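Local coordinates for catecholate siderophore receptor Fiu (Escherichia coli, PDB 6BPM), which carries iron bound to catecholate siderophores across the bacterial outer membrane, drawing its energy from TonB, and serves as receptor for several microcins, at residues 129-134 with 501-506; 435-440 with 476-481. All coordinates share one frame; numbering follows the deposited sequence.

Contact 1 of 2, residues 129-134 with 501-506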
loop_
_atom_site.group_PDB
_atom_site.type_symbol
_atom_site.label_atom_id
_atom_site.label_comp_id
_atom_site.label_asym_id
_atom_site.label_seq_id
_atom_site.Cartn_x
_atom_site.Cartn_y
_atom_site.Cartn_z
ATOM N N GLY A 129 11.381 11.177 3.680
ATOM C CA GLY A 129 10.966 12.438 3.099
ATOM C C GLY A 129 9.474 12.661 3.284
ATOM O O GLY A 129 8.895 12.188 4.270
ATOM N N ARG A 130 8.838 13.370 2.348
ATOM C CA ARG A 130 7.390 13.528 2.420
ATOM C C ARG A 130 6.721 12.159 2.472
ATOM O O ARG A 130 7.251 11.171 1.966
ATOM C CB ARG A 130 6.879 14.349 1.235
ATOM C CG ARG A 130 7.154 13.709 -0.107
ATOM C CD ARG A 130 6.628 14.505 -1.301
ATOM N NE ARG A 130 7.001 13.780 -2.513
ATOM C CZ ARG A 130 6.332 12.745 -2.998
ATOM N NH1 ARG A 130 5.234 12.312 -2.378
ATOM N NH2 ARG A 130 6.764 12.137 -4.096
ATOM N N SER A 131 5.594 12.089 3.172
ATOM C CA SER A 131 4.836 10.849 3.268
ATOM C C SER A 131 3.403 11.192 3.648
ATOM O O SER A 131 3.093 12.322 4.031
ATOM C CB SER A 131 5.465 9.860 4.273
ATOM O OG SER A 131 5.085 10.117 5.609
ATOM N N ALA A 132 2.526 10.202 3.503
ATOM C CA ALA A 132 1.192 10.301 4.051
ATOM C C ALA A 132 1.272 10.274 5.580
ATOM O O ALA A 132 2.254 9.789 6.150
ATOM C CB ALA A 132 0.317 9.165 3.528
ATOM N N PRO A 133 0.275 10.838 6.265
ATOM C CA PRO A 133 0.323 10.919 7.743
ATOM C C PRO A 133 -0.078 9.610 8.410
ATOM O O PRO A 133 -0.978 9.557 9.244
ATOM C CB PRO A 133 -0.655 12.063 8.047
ATOM C CG PRO A 133 -1.623 12.066 6.904
ATOM C CD PRO A 133 -0.823 11.628 5.681
ATOM N N THR A 134 0.638 8.542 8.068
ATOM C CA THR A 134 0.242 7.202 8.478
ATOM C C THR A 134 1.424 6.347 8.919
ATOM O O THR A 134 1.376 5.696 9.968
ATOM C CB THR A 134 -0.493 6.540 7.327
ATOM O OG1 THR A 134 0.391 6.507 6.193
ATOM C CG2 THR A 134 -1.805 7.343 6.977
ATOM N N ALA A 501 7.732 12.416 16.741
ATOM C CA ALA A 501 8.157 12.582 15.357
ATOM C C ALA A 501 7.263 13.592 14.654
ATOM O O ALA A 501 6.063 13.670 14.923
ATOM C CB ALA A 501 8.125 11.252 14.591
ATOM N N VAL A 502 7.852 14.335 13.719
ATOM C CA VAL A 502 7.119 15.238 12.838
ATOM C C VAL A 502 7.202 14.707 11.408
ATOM O O VAL A 502 8.197 14.099 11.001
ATOM C CB VAL A 502 7.664 16.678 12.903
ATOM C CG1 VAL A 502 6.932 17.557 11.932
ATOM C CG2 VAL A 502 7.513 17.235 14.290
ATOM N N SER A 503 6.130 14.911 10.651
ATOM C CA SER A 503 6.094 14.514 9.256
ATOM C C SER A 503 5.255 15.528 8.479
ATOM O O SER A 503 4.325 16.145 9.018
ATOM C CB SER A 503 5.536 13.092 9.115
ATOM O OG SER A 503 5.311 12.756 7.757
ATOM N N GLN A 504 5.563 15.674 7.195
ATOM C CA GLN A 504 4.915 16.699 6.398
ATOM C C GLN A 504 4.599 16.179 5.004
ATOM O O GLN A 504 5.212 15.236 4.498
ATOM C CB GLN A 504 5.769 17.972 6.306
ATOM C CG GLN A 504 5.999 18.670 7.648
ATOM C CD GLN A 504 6.849 19.924 7.521
ATOM O OE1 GLN A 504 6.378 20.971 7.076
ATOM N NE2 GLN A 504 8.109 19.823 7.914
ATOM N N GLN A 505 3.608 16.818 4.393
ATOM C CA GLN A 505 3.226 16.534 3.014
ATOM C C GLN A 505 2.937 17.880 2.361
ATOM O O GLN A 505 1.873 18.472 2.595
ATOM C CB GLN A 505 2.016 15.610 2.945
ATOM C CG GLN A 505 1.593 15.268 1.524
ATOM C CD GLN A 505 2.568 14.325 0.834
ATOM O OE1 GLN A 505 3.639 14.724 0.361
ATOM N NE2 GLN A 505 2.218 13.058 0.821
ATOM N N PRO A 506 3.866 18.408 1.575
ATOM C CA PRO A 506 3.696 19.754 1.034
ATOM C C PRO A 506 2.687 19.749 -0.096
ATOM O O PRO A 506 2.357 18.684 -0.637
ATOM C CB PRO A 506 5.094 20.102 0.506
ATOM C CG PRO A 506 5.680 18.788 0.149
ATOM C CD PRO A 506 5.140 17.796 1.150
HETATM O O HOH W 1 7.902 15.055 5.425
#
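Between R130 and Q505, where the backbones come nearest (CA to CA 5.2 Å), the plug loop that follows helix 125-128 runs across the end of barrel strand 494-505, the two directions 102° apart. This is the plug-to-barrel-wall interface of a TonB-dependent receptor. The backbone link is slight: S131 N gives a weak hydrogen bond to Q504 O at 3.4 Å, and R130 CA also sets its hydrogen against that oxygen. A water donates to the same Q504 O and to G129 O, so a single strand carbonyl gathers loop and solvent. R130 lays CB against P506 CD (3.9 Å), and its aliphatic stem crosses the side chain of Q505, which bends beyond CG back toward the loop. The far end of R130 leaves for a salt bridge between NH2 and E370. Two residues back along the strand from Q505, the hydroxyl of S503, its OG opposite the backbone N (chi1 172°), reaches the loop and donates a weak hydrogen bond to S131 OG at 3.4 Å. S131 OG in turn donates to A132 O at 2.9 Å, 33° off the carbonyl plane.

Contact 2 of 2, residues 435-440 with 476-481. With POG ((20S)-2,5,8,11,14,17-hexamethyl-3,6,9,12,15,18-hexaoxahenicosane-1,20-diol), chain E.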
loop_
_atom_site.group_PDB
_atom_site.type_symbol
_atom_site.label_atom_id
_atom_site.label_comp_id
_atom_site.label_asym_id
_atom_site.label_seq_id
_atom_site.Cartn_x
_atom_site.Cartn_y
_atom_site.Cartn_z
ATOM N N LEU A 435 16.256 17.702 6.203
ATOM C CA LEU A 435 15.889 18.899 5.465
ATOM C C LEU A 435 15.626 18.486 4.023
ATOM O O LEU A 435 16.417 17.746 3.440
ATOM C CB LEU A 435 16.997 19.948 5.534
ATOM C CG LEU A 435 16.715 21.159 4.653
ATOM C CD1 LEU A 435 15.475 21.881 5.164
ATOM C CD2 LEU A 435 17.917 22.100 4.590
ATOM N N ASP A 436 14.474 18.862 3.483
ATOM C CA ASP A 436 14.152 18.586 2.088
ATOM C C ASP A 436 13.974 19.906 1.348
ATOM O O ASP A 436 13.128 20.725 1.729
ATOM C CB ASP A 436 12.891 17.731 1.956
ATOM C CG ASP A 436 13.140 16.264 2.252
ATOM O OD1 ASP A 436 13.478 15.946 3.407
ATOM O OD2 ASP A 436 13.000 15.424 1.334
ATOM N N ASN A 437 14.744 20.096 0.277
ATOM C CA ASN A 437 14.522 21.188 -0.660
ATOM C C ASN A 437 13.872 20.574 -1.890
ATOM O O ASN A 437 14.413 19.631 -2.476
ATOM C CB ASN A 437 15.818 21.902 -1.037
ATOM C CG ASN A 437 16.396 22.696 0.104
ATOM O OD1 ASN A 437 15.666 23.243 0.924
ATOM N ND2 ASN A 437 17.721 22.781 0.155
ATOM N N TYR A 438 12.689 21.063 -2.239
ATOM C CA TYR A 438 11.926 20.511 -3.340
ATOM C C TYR A 438 11.483 21.639 -4.252
ATOM O O TYR A 438 11.272 22.772 -3.815
ATOM C CB TYR A 438 10.708 19.705 -2.841
ATOM C CG TYR A 438 9.577 20.534 -2.263
ATOM C CD1 TYR A 438 8.533 20.973 -3.059
ATOM C CD2 TYR A 438 9.556 20.872 -0.915
ATOM C CE1 TYR A 438 7.491 21.725 -2.528
ATOM C CE2 TYR A 438 8.529 21.627 -0.380
ATOM C CZ TYR A 438 7.502 22.054 -1.187
ATOM O OH TYR A 438 6.477 22.804 -0.650
ATOM N N HIS A 439 11.386 21.318 -5.538
ATOM C CA HIS A 439 10.700 22.145 -6.519
ATOM C C HIS A 439 9.718 21.235 -7.225
ATOM O O HIS A 439 10.099 20.137 -7.647
ATOM C CB HIS A 439 11.663 22.769 -7.509
ATOM C CG HIS A 439 11.002 23.671 -8.501
ATOM N ND1 HIS A 439 10.250 24.765 -8.128
ATOM C CD2 HIS A 439 10.984 23.646 -9.854
ATOM C CE1 HIS A 439 9.804 25.378 -9.208
ATOM N NE2 HIS A 439 10.229 24.715 -10.268
ATOM N N THR A 440 8.452 21.647 -7.291
ATOM C CA THR A 440 7.415 20.884 -7.977
ATOM C C THR A 440 6.847 21.703 -9.127
ATOM O O THR A 440 6.628 22.910 -8.987
ATOM C CB THR A 440 6.280 20.473 -7.024
ATOM O OG1 THR A 440 6.807 19.627 -6.002
ATOM C CG2 THR A 440 5.227 19.678 -7.776
ATOM N N SER A 476 8.013 25.863 -4.737
ATOM C CA SER A 476 9.296 25.529 -4.114
ATOM C C SER A 476 9.165 25.600 -2.601
ATOM O O SER A 476 8.483 26.480 -2.062
ATOM C CB SER A 476 10.399 26.485 -4.540
ATOM O OG SER A 476 10.603 26.423 -5.936
ATOM N N GLY A 477 9.829 24.683 -1.912
ATOM C CA GLY A 477 9.691 24.719 -0.474
ATOM C C GLY A 477 10.753 23.939 0.264
ATOM O O GLY A 477 11.592 23.243 -0.316
ATOM N N ASN A 478 10.678 24.070 1.580
ATOM C CA ASN A 478 11.550 23.395 2.516
ATOM C C ASN A 478 10.702 22.482 3.381
ATOM O O ASN A 478 9.529 22.755 3.636
ATOM C CB ASN A 478 12.290 24.411 3.385
ATOM C CG ASN A 478 13.341 25.163 2.600
ATOM O OD1 ASN A 478 14.481 24.726 2.525
ATOM N ND2 ASN A 478 12.959 26.281 1.984
ATOM N N LEU A 479 11.269 21.349 3.752
ATOM C CA LEU A 479 10.650 20.458 4.720
ATOM C C LEU A 479 11.702 20.181 5.781
ATOM O O LEU A 479 12.667 19.449 5.519
ATOM C CB LEU A 479 10.185 19.154 4.078
ATOM C CG LEU A 479 9.064 19.132 3.064
ATOM C CD1 LEU A 479 8.816 17.677 2.716
ATOM C CD2 LEU A 479 7.821 19.797 3.625
ATOM N N MET A 480 11.494 20.705 6.985
ATOM C CA MET A 480 12.367 20.408 8.108
ATOM C C MET A 480 11.608 19.465 9.029
ATOM O O MET A 480 10.486 19.771 9.451
ATOM C CB MET A 480 12.806 21.673 8.835
ATOM C CG MET A 480 13.549 22.658 7.954
ATOM S SD MET A 480 13.644 24.326 8.645
ATOM C CE MET A 480 14.143 25.282 7.208
ATOM N N ASN A 481 12.198 18.302 9.295
ATOM C CA ASN A 481 11.574 17.253 10.087
ATOM C C ASN A 481 12.539 16.749 11.149
ATOM O O ASN A 481 13.759 16.906 11.046
ATOM C CB ASN A 481 11.133 16.071 9.221
ATOM C CG ASN A 481 9.978 16.418 8.332
ATOM O OD1 ASN A 481 8.944 16.877 8.805
ATOM N ND2 ASN A 481 10.134 16.186 7.037
HETATM O OH POG E . 11.261 29.329 -2.238
HETATM C C2 POG E . 12.057 28.635 -1.314
HETATM C C1 POG E . 12.547 29.578 -0.213
HETATM C C3 POG E . 13.255 28.025 -2.042
HETATM O O2 POG E . 13.113 26.633 -2.048
HETATM C C5 POG E . 14.260 25.931 -2.421
HETATM O O1 POG E . 19.803 10.784 -9.784
HETATM C C4 POG E . 18.906 11.818 -9.490
HETATM C C6 POG E . 19.424 13.129 -10.075
HETATM O O3 POG E . 18.445 14.123 -9.920
HETATM C C7 POG E . 18.644 15.304 -10.656
HETATM C C8 POG E . 18.474 16.573 -9.808
HETATM O O4 POG E . 17.516 16.426 -8.779
HETATM C C9 POG E . 17.034 17.573 -8.115
HETATM C C10 POG E . 18.027 18.224 -7.137
HETATM O O5 POG E . 17.250 19.075 -6.320
HETATM C C11 POG E . 17.629 20.365 -5.909
HETATM C C12 POG E . 16.690 21.395 -6.532
HETATM O O6 POG E . 15.505 21.381 -5.803
HETATM C C13 POG E . 14.898 22.631 -5.720
HETATM C C14 POG E . 15.265 23.279 -4.383
HETATM O O7 POG E . 14.426 24.389 -4.205
HETATM C C15 POG E . 13.846 24.560 -2.944
HETATM C C16 POG E . 15.170 25.748 -1.213
HETATM C C17 POG E . 16.732 23.723 -4.365
HETATM C C18 POG E . 16.344 21.129 -8.004
HETATM C C19 POG E . 19.149 18.954 -7.882
HETATM C C20 POG E . 18.167 17.718 -10.790
HETATM C C21 POG E . 19.759 12.914 -11.554
#
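D436 and L479 form one hydrogen-bonded pair of this antiparallel barrel ladder, Y438 and G477 the next; the axes of the two short segments approach to 4.6 Å. D436 N gives to L479 O and L479 N to D436 O, both at 2.8 Å, the second in the carbonyl plane on a lone pair. Y438 N to G477 O and G477 N to Y438 O follow at 3.1 Å. All four carbonyls also receive a CA-H: L435 CA at L479 O, N478 CA at D436 O, N437 CA at G477 O and S476 CA at Y438 O. The backbones of L435, N437 and H439 bond instead to strand 404-422.

On the face of L435, N437 and H439, S476 OG meets H439 ND1 at the imidazole edge, 2.8 Å away, in a hydrogen bond that either could donate. L435 CD1 rests on M480 CG at 3.5 Å. The bound POG passes over the same face, bringing C15 to 3.3 Å from Y438 O.

On the other face, D436 CB packs on L479 CB while the D436 carboxylate pairs through OD1 with R434 NE. The Y438 ring, with CG between backbone N and carbonyl carbon (chi1 72°), folds over G477, whose N lies 3.5 Å above the ring centre, and also touches L479 CG and P506. With the ring cut back to an alanine here, the G477 backbone would probably lose its aromatic cover and a gap open toward L479 and P506. The chemistry thus divides: the two hydrogen-bonded pairs satisfy each other, while polar side chains, L435, M480 and the ether chain share one face, consistent with a membrane-facing side.

Overall arrangement
From the N terminus the chain first builds the plug, and its loop 129-134, just before plug strand 135-141, is the earlier half of contact 1. Twelve barrel strands then follow before strand 494-505 meets that loop, closing a span of 366 residues. Contact 2 is nested inside this span: strands 427-447 and 467-489 pair across only 35 residues between its segments. Strand 467-489 also neighbours 494-505, so the two contacts, with centres about 12 Å apart, join through one sheet. Q504 NE2 probably hydrogen-bonds N481 OD1, and P506 packs against Y438. Contact 1 thus ties plug to wall, contact 2 wall strand to wall strand.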